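Local coordinates for protein lactate dehydrogenase, adjacent gene encodes predicted malate dehydrogenase (Cryptosporidium parvum, PDB 4ND3) that probably catalyses the NAD-dependent interconversion of (S)-lactate and pyruvate, and binds both the dinucleotide and lactate in this crystal, at residues 77-82 against 118-123; 99-104 against 129-134. All coordinates share one frame; numbering follows the deposited sequence.

Contact 1: residues 77-82 against 118-123. With NAD (nicotinamide-adenine-dinucleotide), chain C; 2OP ((2S)-2-hydroxypropanoic acid), chain D.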
ATOM      1  N   ILE A  77      19.108  -4.148  13.190  1.00 31.63           N
ATOM      2  CA  ILE A  77      19.616  -4.713  11.949  1.00 31.46           C
ATOM      3  C   ILE A  77      21.078  -4.300  11.780  1.00 31.89           C
ATOM      4  O   ILE A  77      21.383  -3.109  11.692  1.00 32.07           O
ATOM      5  CB  ILE A  77      18.785  -4.262  10.732  1.00 30.21           C
ATOM      6  CG1 ILE A  77      17.295  -4.535  10.967  1.00 30.33           C
ATOM      7  CG2 ILE A  77      19.245  -4.998   9.488  1.00 30.00           C
ATOM      8  CD1 ILE A  77      16.386  -4.029   9.865  1.00 30.06           C
ATOM      9  N   ILE A  78      21.972  -5.289  11.729  1.00 31.87           N
ATOM     10  CA  ILE A  78      23.418  -5.045  11.675  1.00 31.74           C
ATOM     11  C   ILE A  78      23.963  -5.167  10.254  1.00 32.25           C
ATOM     12  O   ILE A  78      24.051  -6.269   9.710  1.00 32.33           O
ATOM     13  CB  ILE A  78      24.191  -6.031  12.579  1.00 32.20           C
ATOM     14  CG1 ILE A  78      23.617  -6.027  13.996  1.00 32.23           C
ATOM     15  CG2 ILE A  78      25.675  -5.679  12.600  1.00 31.80           C
ATOM     16  CD1 ILE A  78      24.168  -7.121  14.884  1.00 33.32           C
ATOM     17  N   THR A  79      24.337  -4.034   9.665  1.00 31.67           N
ATOM     18  CA  THR A  79      24.940  -4.007   8.332  1.00 33.91           C
ATOM     19  C   THR A  79      26.425  -3.616   8.372  1.00 34.47           C
ATOM     20  O   THR A  79      27.090  -3.589   7.336  1.00 36.44           O
ATOM     21  CB  THR A  79      24.198  -3.019   7.408  1.00 34.37           C
ATOM     22  OG1 THR A  79      24.656  -1.685   7.650  1.00 36.07           O
ATOM     23  CG2 THR A  79      22.694  -3.085   7.631  1.00 33.94           C
ATOM     24  N   ALA A  80      26.938  -3.334   9.569  1.00 34.65           N
ATOM     25  CA  ALA A  80      28.279  -2.771   9.748  1.00 34.72           C
ATOM     26  C   ALA A  80      29.361  -3.693   9.211  1.00 34.80           C
ATOM     27  O   ALA A  80      29.363  -4.883   9.500  1.00 35.74           O
ATOM     28  CB  ALA A  80      28.525  -2.479  11.222  1.00 34.76           C
ATOM     29  N   SER A  81      30.283  -3.129   8.436  1.00 34.95           N
ATOM     30  CA  SER A  81      31.306  -3.910   7.758  1.00 35.53           C
ATOM     31  C   SER A  81      32.528  -3.069   7.386  1.00 36.24           C
ATOM     32  O   SER A  81      32.423  -1.856   7.200  1.00 35.33           O
ATOM     33  CB  SER A  81      30.718  -4.528   6.486  1.00 35.48           C
ATOM     34  OG  SER A  81      31.710  -5.206   5.736  1.00 35.48           O
ATOM     35  N   ILE A  82      33.677  -3.736   7.273  1.00 36.18           N
ATOM     36  CA  ILE A  82      34.896  -3.119   6.740  1.00 36.70           C
ATOM     37  C   ILE A  82      34.708  -2.808   5.254  1.00 37.70           C
ATOM     38  O   ILE A  82      33.902  -3.455   4.587  1.00 38.65           O
ATOM     39  CB  ILE A  82      36.146  -4.012   6.949  1.00 36.74           C
ATOM     40  CG1 ILE A  82      36.037  -5.336   6.173  1.00 37.15           C
ATOM     41  CG2 ILE A  82      36.362  -4.284   8.430  1.00 35.93           C
ATOM     42  CD1 ILE A  82      37.296  -6.175   6.221  1.00 37.55           C
ATOM     43  N   ILE A 118      18.723  -8.888  13.665  1.00 32.55           N
ATOM     44  CA  ILE A 118      18.897  -9.450  12.331  1.00 32.03           C
ATOM     45  C   ILE A 118      20.268  -9.054  11.791  1.00 32.68           C
ATOM     46  O   ILE A 118      20.492  -7.889  11.442  1.00 31.43           O
ATOM     47  CB  ILE A 118      17.815  -8.947  11.352  1.00 31.39           C
ATOM     48  CG1 ILE A 118      16.413  -9.313  11.851  1.00 30.75           C
ATOM     49  CG2 ILE A 118      18.048  -9.527   9.965  1.00 31.50           C
ATOM     50  CD1 ILE A 118      15.309  -8.484  11.221  1.00 30.43           C
ATOM     51  N   CYS A 119      21.178 -10.023  11.712  1.00 32.93           N
ATOM     52  CA  CYS A 119      22.501  -9.783  11.165  1.00 34.69           C
ATOM     53  C   CYS A 119      22.496  -9.871   9.636  1.00 33.28           C
ATOM     54  O   CYS A 119      21.855 -10.748   9.059  1.00 33.23           O
ATOM     55  CB  CYS A 119      23.503 -10.775  11.752  1.00 37.47           C
ATOM     56  SG  CYS A 119      25.224 -10.351  11.406  1.00 44.30           S
ATOM     57  N   ILE A 120      23.192  -8.936   8.991  1.00 32.37           N
ATOM     58  CA  ILE A 120      23.387  -8.944   7.535  1.00 32.26           C
ATOM     59  C   ILE A 120      24.870  -9.070   7.185  1.00 33.13           C
ATOM     60  O   ILE A 120      25.230  -9.733   6.212  1.00 33.18           O
ATOM     61  CB  ILE A 120      22.796  -7.674   6.890  1.00 32.82           C
ATOM     62  CG1 ILE A 120      21.301  -7.590   7.215  1.00 33.30           C
ATOM     63  CG2 ILE A 120      23.044  -7.667   5.383  1.00 32.80           C
ATOM     64  CD1 ILE A 120      20.584  -6.414   6.601  1.00 34.52           C
ATOM     65  N   THR A 121      25.720  -8.424   7.982  1.00 33.65           N
ATOM     66  CA  THR A 121      27.174  -8.466   7.839  1.00 33.26           C
ATOM     67  C   THR A 121      27.727  -9.843   7.433  1.00 33.36           C
ATOM     68  O   THR A 121      27.437 -10.852   8.080  1.00 32.66           O
ATOM     69  CB  THR A 121      27.831  -8.034   9.169  1.00 34.00           C
ATOM     70  OG1 THR A 121      27.323  -6.749   9.554  1.00 32.77           O
ATOM     71  CG2 THR A 121      29.346  -7.972   9.045  1.00 34.16           C
ATOM     72  N   ASN A 122      28.521  -9.868   6.364  1.00 34.25           N
ATOM     73  CA  ASN A 122      29.178 -11.099   5.896  1.00 34.55           C
ATOM     74  C   ASN A 122      30.504 -11.356   6.619  1.00 35.69           C
ATOM     75  O   ASN A 122      31.116 -10.407   7.130  1.00 36.54           O
ATOM     76  CB  ASN A 122      29.432 -11.035   4.386  1.00 34.32           C
ATOM     77  CG  ASN A 122      28.275 -11.583   3.575  1.00 34.26           C
ATOM     78  OD1 ASN A 122      27.652 -12.575   3.955  1.00 34.48           O
ATOM     79  ND2 ASN A 122      27.989 -10.948   2.445  1.00 33.74           N
ATOM     80  N   PRO A 123      30.952 -12.630   6.679  1.00 35.14           N
ATOM     81  CA  PRO A 123      30.297 -13.852   6.189  1.00 34.92           C
ATOM     82  C   PRO A 123      29.143 -14.256   7.102  1.00 34.26           C
ATOM     83  O   PRO A 123      29.359 -14.654   8.249  1.00 33.72           O
ATOM     84  CB  PRO A 123      31.418 -14.897   6.225  1.00 35.33           C
ATOM     85  CG  PRO A 123      32.344 -14.421   7.289  1.00 35.33           C
ATOM     86  CD  PRO A 123      32.268 -12.920   7.279  1.00 35.27           C
TER
HETATM   87  PA  NAD C 401      28.912  -0.448   2.945  1.00 29.90           P
HETATM   88  O1A NAD C 401      28.125   0.364   1.958  1.00 30.01           O
HETATM   89  O2A NAD C 401      30.411  -0.434   2.885  1.00 29.27           O
HETATM   90  O5B NAD C 401      28.440  -0.031   4.409  1.00 31.22           O
HETATM   91  C5B NAD C 401      29.078  -0.513   5.584  1.00 32.16           C
HETATM   92  C4B NAD C 401      28.927   0.571   6.639  1.00 32.71           C
HETATM   93  O4B NAD C 401      29.367   0.086   7.904  1.00 33.48           O
HETATM   94  C3B NAD C 401      29.757   1.818   6.334  1.00 33.24           C
HETATM   95  O3B NAD C 401      28.916   2.968   6.205  1.00 34.10           O
HETATM   96  C2B NAD C 401      30.692   1.962   7.521  1.00 33.36           C
HETATM   97  O2B NAD C 401      30.922   3.314   7.921  1.00 34.74           O
HETATM   98  C1B NAD C 401      29.963   1.182   8.599  1.00 33.04           C
HETATM   99  N9A NAD C 401      30.843   0.728   9.697  1.00 32.20           N
HETATM  100  C8A NAD C 401      32.127   0.326   9.613  1.00 31.71           C
HETATM  101  N7A NAD C 401      32.593  -0.015  10.838  1.00 32.02           N
HETATM  102  C5A NAD C 401      31.606   0.171  11.723  1.00 31.84           C
HETATM  103  C6A NAD C 401      31.435  -0.001  13.179  1.00 32.49           C
HETATM  104  N6A NAD C 401      32.453  -0.451  13.954  1.00 32.85           N
HETATM  105  N1A NAD C 401      30.226   0.305  13.700  1.00 32.84           N
HETATM  106  C2A NAD C 401      29.202   0.754  12.944  1.00 32.80           C
HETATM  107  N3A NAD C 401      29.295   0.932  11.617  1.00 32.35           N
HETATM  108  C4A NAD C 401      30.450   0.659  10.963  1.00 32.47           C
HETATM  109  O3  NAD C 401      28.468  -2.011   2.942  1.00 29.89           O
HETATM  110  PN  NAD C 401      27.061  -2.574   2.376  1.00 28.61           P
HETATM  111  O1N NAD C 401      27.120  -2.601   0.874  1.00 28.24           O
HETATM  112  O2N NAD C 401      25.911  -1.869   3.043  1.00 29.04           O
HETATM  113  O5D NAD C 401      27.117  -4.070   2.949  1.00 28.20           O
HETATM  114  C5D NAD C 401      27.118  -4.273   4.356  1.00 29.02           C
HETATM  115  C4D NAD C 401      27.452  -5.724   4.671  1.00 29.90           C
HETATM  116  O4D NAD C 401      26.380  -6.566   4.229  1.00 31.30           O
HETATM  117  C3D NAD C 401      28.708  -6.223   3.964  1.00 29.72           C
HETATM  118  O3D NAD C 401      29.481  -6.992   4.884  1.00 28.52           O
HETATM  119  C2D NAD C 401      28.187  -7.102   2.838  1.00 30.40           C
HETATM  120  O2D NAD C 401      29.092  -8.139   2.443  1.00 29.13           O
HETATM  121  C1D NAD C 401      26.929  -7.658   3.481  1.00 31.14           C
HETATM  122  N1N NAD C 401      25.901  -8.197   2.585  1.00 32.72           N
HETATM  123  C2N NAD C 401      25.218  -9.252   3.050  1.00 33.77           C
HETATM  124  C3N NAD C 401      24.207  -9.853   2.310  1.00 34.30           C
HETATM  125  C7N NAD C 401      23.457 -11.039   2.854  1.00 35.16           C
HETATM  126  O7N NAD C 401      22.787 -11.703   2.079  1.00 36.74           O
HETATM  127  N7N NAD C 401      23.505 -11.362   4.151  1.00 35.13           N
HETATM  128  C4N NAD C 401      23.903  -9.327   1.059  1.00 33.29           C
HETATM  129  C5N NAD C 401      24.615  -8.226   0.593  1.00 33.35           C
HETATM  130  C6N NAD C 401      25.620  -7.673   1.381  1.00 32.90           C
HETATM  131  C   2OP D 402      25.255 -11.246  -1.785  1.00 35.65           C
HETATM  132  O   2OP D 402      24.768 -12.382  -1.642  1.00 34.31           O
HETATM  133  CB  2OP D 402      27.684 -10.933  -1.365  1.00 38.01           C
HETATM  134  OHN 2OP D 402      26.147 -11.558   0.398  1.00 37.11           O
HETATM  135  CA  2OP D 402      26.280 -10.785  -0.799  1.00 36.51           C
HETATM  136  OXT 2OP D 402      24.922 -10.478  -2.713  1.00 36.35           O

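Contact 2: residues 99-104 against 129-134. With NAD (nicotinamide-adenine-dinucleotide), chain C.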
ATOM      1  N   ARG A  99      35.417  -8.404  14.554  1.00 39.42           N
ATOM      2  CA  ARG A  99      35.815  -7.383  15.530  1.00 41.19           C
ATOM      3  C   ARG A  99      34.792  -6.252  15.596  1.00 38.62           C
ATOM      4  O   ARG A  99      34.510  -5.735  16.668  1.00 38.64           O
ATOM      5  CB  ARG A  99      37.205  -6.821  15.209  1.00 43.95           C
ATOM      6  CG  ARG A  99      38.312  -7.866  15.201  1.00 47.57           C
ATOM      7  CD  ARG A  99      38.711  -8.320  16.598  1.00 49.89           C
ATOM      8  NE  ARG A  99      39.983  -7.726  17.016  1.00 54.13           N
ATOM      9  CZ  ARG A  99      40.127  -6.645  17.786  1.00 55.60           C
ATOM     10  NH1 ARG A  99      39.075  -5.988  18.267  1.00 56.38           N
ATOM     11  NH2 ARG A  99      41.351  -6.215  18.081  1.00 56.26           N
ATOM     12  N   ILE A 100      34.227  -5.876  14.452  1.00 37.87           N
ATOM     13  CA  ILE A 100      33.140  -4.898  14.436  1.00 37.40           C
ATOM     14  C   ILE A 100      31.967  -5.397  15.274  1.00 37.23           C
ATOM     15  O   ILE A 100      31.452  -4.667  16.117  1.00 37.84           O
ATOM     16  CB  ILE A 100      32.668  -4.580  13.003  1.00 36.59           C
ATOM     17  CG1 ILE A 100      33.742  -3.776  12.270  1.00 36.43           C
ATOM     18  CG2 ILE A 100      31.361  -3.797  13.024  1.00 37.39           C
ATOM     19  CD1 ILE A 100      33.488  -3.603  10.789  1.00 36.48           C
ATOM     20  N   LEU A 101      31.558  -6.644  15.051  1.00 37.33           N
ATOM     21  CA  LEU A 101      30.415  -7.215  15.775  1.00 38.59           C
ATOM     22  C   LEU A 101      30.643  -7.344  17.282  1.00 38.22           C
ATOM     23  O   LEU A 101      29.684  -7.307  18.053  1.00 38.17           O
ATOM     24  CB  LEU A 101      29.997  -8.570  15.180  1.00 39.60           C
ATOM     25  CG  LEU A 101      28.853  -8.505  14.162  1.00 40.02           C
ATOM     26  CD1 LEU A 101      29.131  -7.506  13.050  1.00 39.94           C
ATOM     27  CD2 LEU A 101      28.598  -9.882  13.578  1.00 41.38           C
ATOM     28  N   ASP A 102      31.900  -7.492  17.701  1.00 39.45           N
ATOM     29  CA  ASP A 102      32.239  -7.423  19.127  1.00 40.27           C
ATOM     30  C   ASP A 102      31.770  -6.088  19.693  1.00 38.55           C
ATOM     31  O   ASP A 102      31.120  -6.043  20.731  1.00 38.95           O
ATOM     32  CB  ASP A 102      33.752  -7.570  19.365  1.00 41.39           C
ATOM     33  CG  ASP A 102      34.273  -8.958  19.037  1.00 42.53           C
ATOM     34  OD1 ASP A 102      35.459  -9.078  18.661  1.00 42.16           O
ATOM     35  OD2 ASP A 102      33.501  -9.931  19.149  1.00 44.66           O
ATOM     36  N   SER A 103      32.091  -5.006  18.986  1.00 38.73           N
ATOM     37  CA  SER A 103      31.692  -3.662  19.399  1.00 39.38           C
ATOM     38  C   SER A 103      30.170  -3.489  19.362  1.00 39.13           C
ATOM     39  O   SER A 103      29.577  -2.943  20.295  1.00 38.95           O
ATOM     40  CB  SER A 103      32.365  -2.615  18.508  1.00 40.63           C
ATOM     41  OG  SER A 103      32.091  -1.304  18.964  1.00 41.44           O
ATOM     42  N   VAL A 104      29.538  -3.973  18.295  1.00 37.87           N
ATOM     43  CA  VAL A 104      28.086  -3.861  18.158  1.00 36.79           C
ATOM     44  C   VAL A 104      27.374  -4.629  19.269  1.00 36.82           C
ATOM     45  O   VAL A 104      26.375  -4.159  19.810  1.00 35.86           O
ATOM     46  CB  VAL A 104      27.595  -4.351  16.779  1.00 36.19           C
ATOM     47  CG1 VAL A 104      26.079  -4.272  16.689  1.00 36.19           C
ATOM     48  CG2 VAL A 104      28.217  -3.522  15.663  1.00 36.52           C
ATOM     49  N   SER A 129      26.509 -16.359  14.401  1.00 38.94           N
ATOM     50  CA  SER A 129      26.966 -17.217  15.500  1.00 39.85           C
ATOM     51  C   SER A 129      27.893 -16.451  16.443  1.00 39.47           C
ATOM     52  O   SER A 129      27.751 -16.524  17.664  1.00 40.05           O
ATOM     53  CB  SER A 129      27.696 -18.447  14.953  1.00 39.72           C
ATOM     54  OG  SER A 129      27.950 -19.381  15.987  1.00 40.51           O
ATOM     55  N   HIS A 130      28.832 -15.716  15.858  1.00 40.48           N
ATOM     56  CA  HIS A 130      29.753 -14.877  16.616  1.00 40.61           C
ATOM     57  C   HIS A 130      28.999 -13.831  17.436  1.00 40.36           C
ATOM     58  O   HIS A 130      29.253 -13.680  18.636  1.00 39.76           O
ATOM     59  CB  HIS A 130      30.748 -14.199  15.670  1.00 41.57           C
ATOM     60  CG  HIS A 130      31.738 -13.318  16.366  1.00 43.37           C
ATOM     61  ND1 HIS A 130      32.644 -13.799  17.288  1.00 44.83           N
ATOM     62  CD2 HIS A 130      31.965 -11.986  16.275  1.00 43.81           C
ATOM     63  CE1 HIS A 130      33.384 -12.802  17.736  1.00 45.17           C
ATOM     64  NE2 HIS A 130      32.994 -11.692  17.136  1.00 45.34           N
ATOM     65  N   PHE A 131      28.060 -13.126  16.802  1.00 40.14           N
ATOM     66  CA  PHE A 131      27.290 -12.099  17.507  1.00 38.77           C
ATOM     67  C   PHE A 131      26.525 -12.675  18.694  1.00 39.67           C
ATOM     68  O   PHE A 131      26.469 -12.054  19.758  1.00 39.75           O
ATOM     69  CB  PHE A 131      26.305 -11.366  16.591  1.00 37.78           C
ATOM     70  CG  PHE A 131      25.564 -10.263  17.291  1.00 36.79           C
ATOM     71  CD1 PHE A 131      26.126  -8.997  17.406  1.00 36.36           C
ATOM     72  CD2 PHE A 131      24.329 -10.502  17.884  1.00 36.35           C
ATOM     73  CE1 PHE A 131      25.461  -7.988  18.075  1.00 36.13           C
ATOM     74  CE2 PHE A 131      23.660  -9.498  18.555  1.00 36.07           C
ATOM     75  CZ  PHE A 131      24.226  -8.236  18.652  1.00 36.50           C
ATOM     76  N   GLN A 132      25.927 -13.847  18.508  1.00 40.68           N
ATOM     77  CA  GLN A 132      25.131 -14.468  19.562  1.00 41.89           C
ATOM     78  C   GLN A 132      26.000 -14.855  20.759  1.00 43.28           C
ATOM     79  O   GLN A 132      25.616 -14.630  21.904  1.00 44.31           O
ATOM     80  CB  GLN A 132      24.376 -15.688  19.022  1.00 41.83           C
ATOM     81  CG  GLN A 132      23.309 -16.232  19.967  1.00 41.82           C
ATOM     82  CD  GLN A 132      23.875 -17.095  21.083  1.00 42.32           C
ATOM     83  OE1 GLN A 132      24.855 -17.812  20.894  1.00 42.49           O
ATOM     84  NE2 GLN A 132      23.254 -17.030  22.256  1.00 42.56           N
ATOM     85  N   LYS A 133      27.169 -15.431  20.493  1.00 46.63           N
ATOM     86  CA  LYS A 133      28.085 -15.829  21.566  1.00 49.45           C
ATOM     87  C   LYS A 133      28.567 -14.626  22.371  1.00 47.70           C
ATOM     88  O   LYS A 133      28.516 -14.638  23.597  1.00 49.02           O
ATOM     89  CB  LYS A 133      29.286 -16.606  21.012  1.00 52.36           C
ATOM     90  CG  LYS A 133      28.980 -18.068  20.731  1.00 55.74           C
ATOM     91  CD  LYS A 133      30.101 -18.757  19.972  1.00 59.03           C
ATOM     92  CE  LYS A 133      29.699 -20.163  19.556  1.00 60.77           C
ATOM     93  NZ  LYS A 133      30.727 -20.802  18.687  1.00 62.82           N
ATOM     94  N   VAL A 134      29.008 -13.587  21.670  1.00 46.69           N
ATOM     95  CA  VAL A 134      29.579 -12.404  22.314  1.00 46.00           C
ATOM     96  C   VAL A 134      28.508 -11.567  23.019  1.00 46.73           C
ATOM     97  O   VAL A 134      28.741 -11.069  24.119  1.00 46.86           O
ATOM     98  CB  VAL A 134      30.353 -11.531  21.300  1.00 45.74           C
ATOM     99  CG1 VAL A 134      30.835 -10.234  21.941  1.00 46.46           C
ATOM    100  CG2 VAL A 134      31.533 -12.306  20.734  1.00 45.65           C
TER
HETATM  101  PA  NAD C 401      28.912  -0.448   2.945  1.00 29.90           P
HETATM  102  O1A NAD C 401      28.125   0.364   1.958  1.00 30.01           O
HETATM  103  O2A NAD C 401      30.411  -0.434   2.885  1.00 29.27           O
HETATM  104  O5B NAD C 401      28.440  -0.031   4.409  1.00 31.22           O
HETATM  105  C5B NAD C 401      29.078  -0.513   5.584  1.00 32.16           C
HETATM  106  C4B NAD C 401      28.927   0.571   6.639  1.00 32.71           C
HETATM  107  O4B NAD C 401      29.367   0.086   7.904  1.00 33.48           O
HETATM  108  C3B NAD C 401      29.757   1.818   6.334  1.00 33.24           C
HETATM  109  O3B NAD C 401      28.916   2.968   6.205  1.00 34.10           O
HETATM  110  C2B NAD C 401      30.692   1.962   7.521  1.00 33.36           C
HETATM  111  O2B NAD C 401      30.922   3.314   7.921  1.00 34.74           O
HETATM  112  C1B NAD C 401      29.963   1.182   8.599  1.00 33.04           C
HETATM  113  N9A NAD C 401      30.843   0.728   9.697  1.00 32.20           N
HETATM  114  C8A NAD C 401      32.127   0.326   9.613  1.00 31.71           C
HETATM  115  N7A NAD C 401      32.593  -0.015  10.838  1.00 32.02           N
HETATM  116  C5A NAD C 401      31.606   0.171  11.723  1.00 31.84           C
HETATM  117  C6A NAD C 401      31.435  -0.001  13.179  1.00 32.49           C
HETATM  118  N6A NAD C 401      32.453  -0.451  13.954  1.00 32.85           N
HETATM  119  N1A NAD C 401      30.226   0.305  13.700  1.00 32.84           N
HETATM  120  C2A NAD C 401      29.202   0.754  12.944  1.00 32.80           C
HETATM  121  N3A NAD C 401      29.295   0.932  11.617  1.00 32.35           N
HETATM  122  C4A NAD C 401      30.450   0.659  10.963  1.00 32.47           C
HETATM  123  O3  NAD C 401      28.468  -2.011   2.942  1.00 29.89           O
HETATM  124  PN  NAD C 401      27.061  -2.574   2.376  1.00 28.61           P
HETATM  125  O1N NAD C 401      27.120  -2.601   0.874  1.00 28.24           O
HETATM  126  O2N NAD C 401      25.911  -1.869   3.043  1.00 29.04           O
HETATM  127  O5D NAD C 401      27.117  -4.070   2.949  1.00 28.20           O
HETATM  128  C5D NAD C 401      27.118  -4.273   4.356  1.00 29.02           C
HETATM  129  C4D NAD C 401      27.452  -5.724   4.671  1.00 29.90           C
HETATM  130  O4D NAD C 401      26.380  -6.566   4.229  1.00 31.30           O
HETATM  131  C3D NAD C 401      28.708  -6.223   3.964  1.00 29.72           C
HETATM  132  O3D NAD C 401      29.481  -6.992   4.884  1.00 28.52           O
HETATM  133  C2D NAD C 401      28.187  -7.102   2.838  1.00 30.40           C
HETATM  134  O2D NAD C 401      29.092  -8.139   2.443  1.00 29.13           O
HETATM  135  C1D NAD C 401      26.929  -7.658   3.481  1.00 31.14           C
HETATM  136  N1N NAD C 401      25.901  -8.197   2.585  1.00 32.72           N
HETATM  137  C2N NAD C 401      25.218  -9.252   3.050  1.00 33.77           C
HETATM  138  C3N NAD C 401      24.207  -9.853   2.310  1.00 34.30           C
HETATM  139  C7N NAD C 401      23.457 -11.039   2.854  1.00 35.16           C
HETATM  140  O7N NAD C 401      22.787 -11.703   2.079  1.00 36.74           O
HETATM  141  N7N NAD C 401      23.505 -11.362   4.151  1.00 35.13           N
HETATM  142  C4N NAD C 401      23.903  -9.327   1.059  1.00 33.29           C
HETATM  143  C5N NAD C 401      24.615  -8.226   0.593  1.00 33.35           C
HETATM  144  C6N NAD C 401      25.620  -7.673   1.381  1.00 32.90           C

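Contact 1: residues 77-82 against 118-123
Ile118 sits beside Ile77 in the neighbouring parallel strand, and its O takes the amide of Ile78 at 3.0 Å from N, with an N-H...O angle of 162°; the CA-H of Ile77 also leans on that oxygen. The side chains of Ile77 and Ile118 share one face of the sheet. Cys119 and Ile78 share the other, where Met127 and Val128 of helix 124-135 pack on Cys119 and Phe131 of the same helix on Ile78. The two strands, with helix 94-111 between them in the chain, form a right-handed beta-alpha-beta crossover of the Rossmann fold, and the dinucleotide lies across their C-terminal ends. There the pairing changes character: Ile78 O accepts two consecutive amides, Ile120 N at 2.9 Å and Thr121 N at 3.2 Å, which fixes the turn leaving the sheet. Ile120 uses its two branches differently. With CG1 anti to the carbonyl carbon (chi1 -59°), CD1 is pressed tightly against Ile77 CG2 at 3.5 Å, while CG2 lies against the nicotinamide at C2N. Its O receives the carboxamide of NAD almost straight, 3.1 Å from N7N at 177°. Thr121 OG1 donates to Ala80 O at 2.8 Å, tying the two loops together just past the strands; its methyl CG2 touches the same carbonyl. Asn122 reaches the substrate: ND2 gives one bond to NAD O2D at 3.0 Å and another to the lactate hydroxyl OHN at 2.8 Å, while OD1 accepts Leu124 N, which sets the amide's rotation. Ser81 OG hydrogen-bonds O3D of the nicotinamide ribose. The peptide bond into Pro123 is cis.

Contact 2: residues 99-104 against 129-134
Leu101 points at the helix 124-135 side and meets two of its residues: CB comes to the edge of the His130 ring, 4.1 Å from CD2, while the leucine side chain crosses that of Phe131 at about a right angle, its CD2 4.1 Å from Phe131 CB. One residue on, the chemistry turns polar. Asp102 OD2 approaches His130 NE2 to 2.7 Å, but the hydrogen bond is weak, bent to 122°, with carboxylate and imidazole planes 61° apart; NE2 also has a weak bond to Ala98 O. The nearby carboxylate would probably favour a protonated imidazole. Val134 CG2 covers one face of that ring, 3.5 Å above its plane and displaced toward the rim, and also touches Asp102 OD2. Deeper in, Val104 CG1 packs on Phe131 CE1 at 4.0 Å. The phenyl ring gets there because CG is anti to the backbone N, swinging it between the helices, where Ile78, Ala105 and Val108 also touch it. The axes of the two short segments come within 9.2 Å and cross at -39°, two neighbouring helices lying on the same face of the parallel sheet, as in the NAD-binding Rossmann domain of the lactate and malate dehydrogenases.

Contact 1 is wholly buried, in the sheet and at the C-terminal ends of its strands; contact 2 lies one layer out, where one side of the helix pair reaches the surface. Backbone hydrogen bonds dominate the first, whereas the second rests on side-chain packing with one weak polar pair toward its outer side. The chain alternates between them, since helix 94-111 leads from strand 75-78 to strand 116-119, which in turn precedes helix 124-135. Ile78 joins the layers: its CD1 packs on Phe131 CE1 at 3.6 Å. Both contacts reach NAD, but 77-82 and 118-123 bind its sugars and carboxamide by hydrogen bonds, while Ile100 merely packs against the adenine end, beside Ala80.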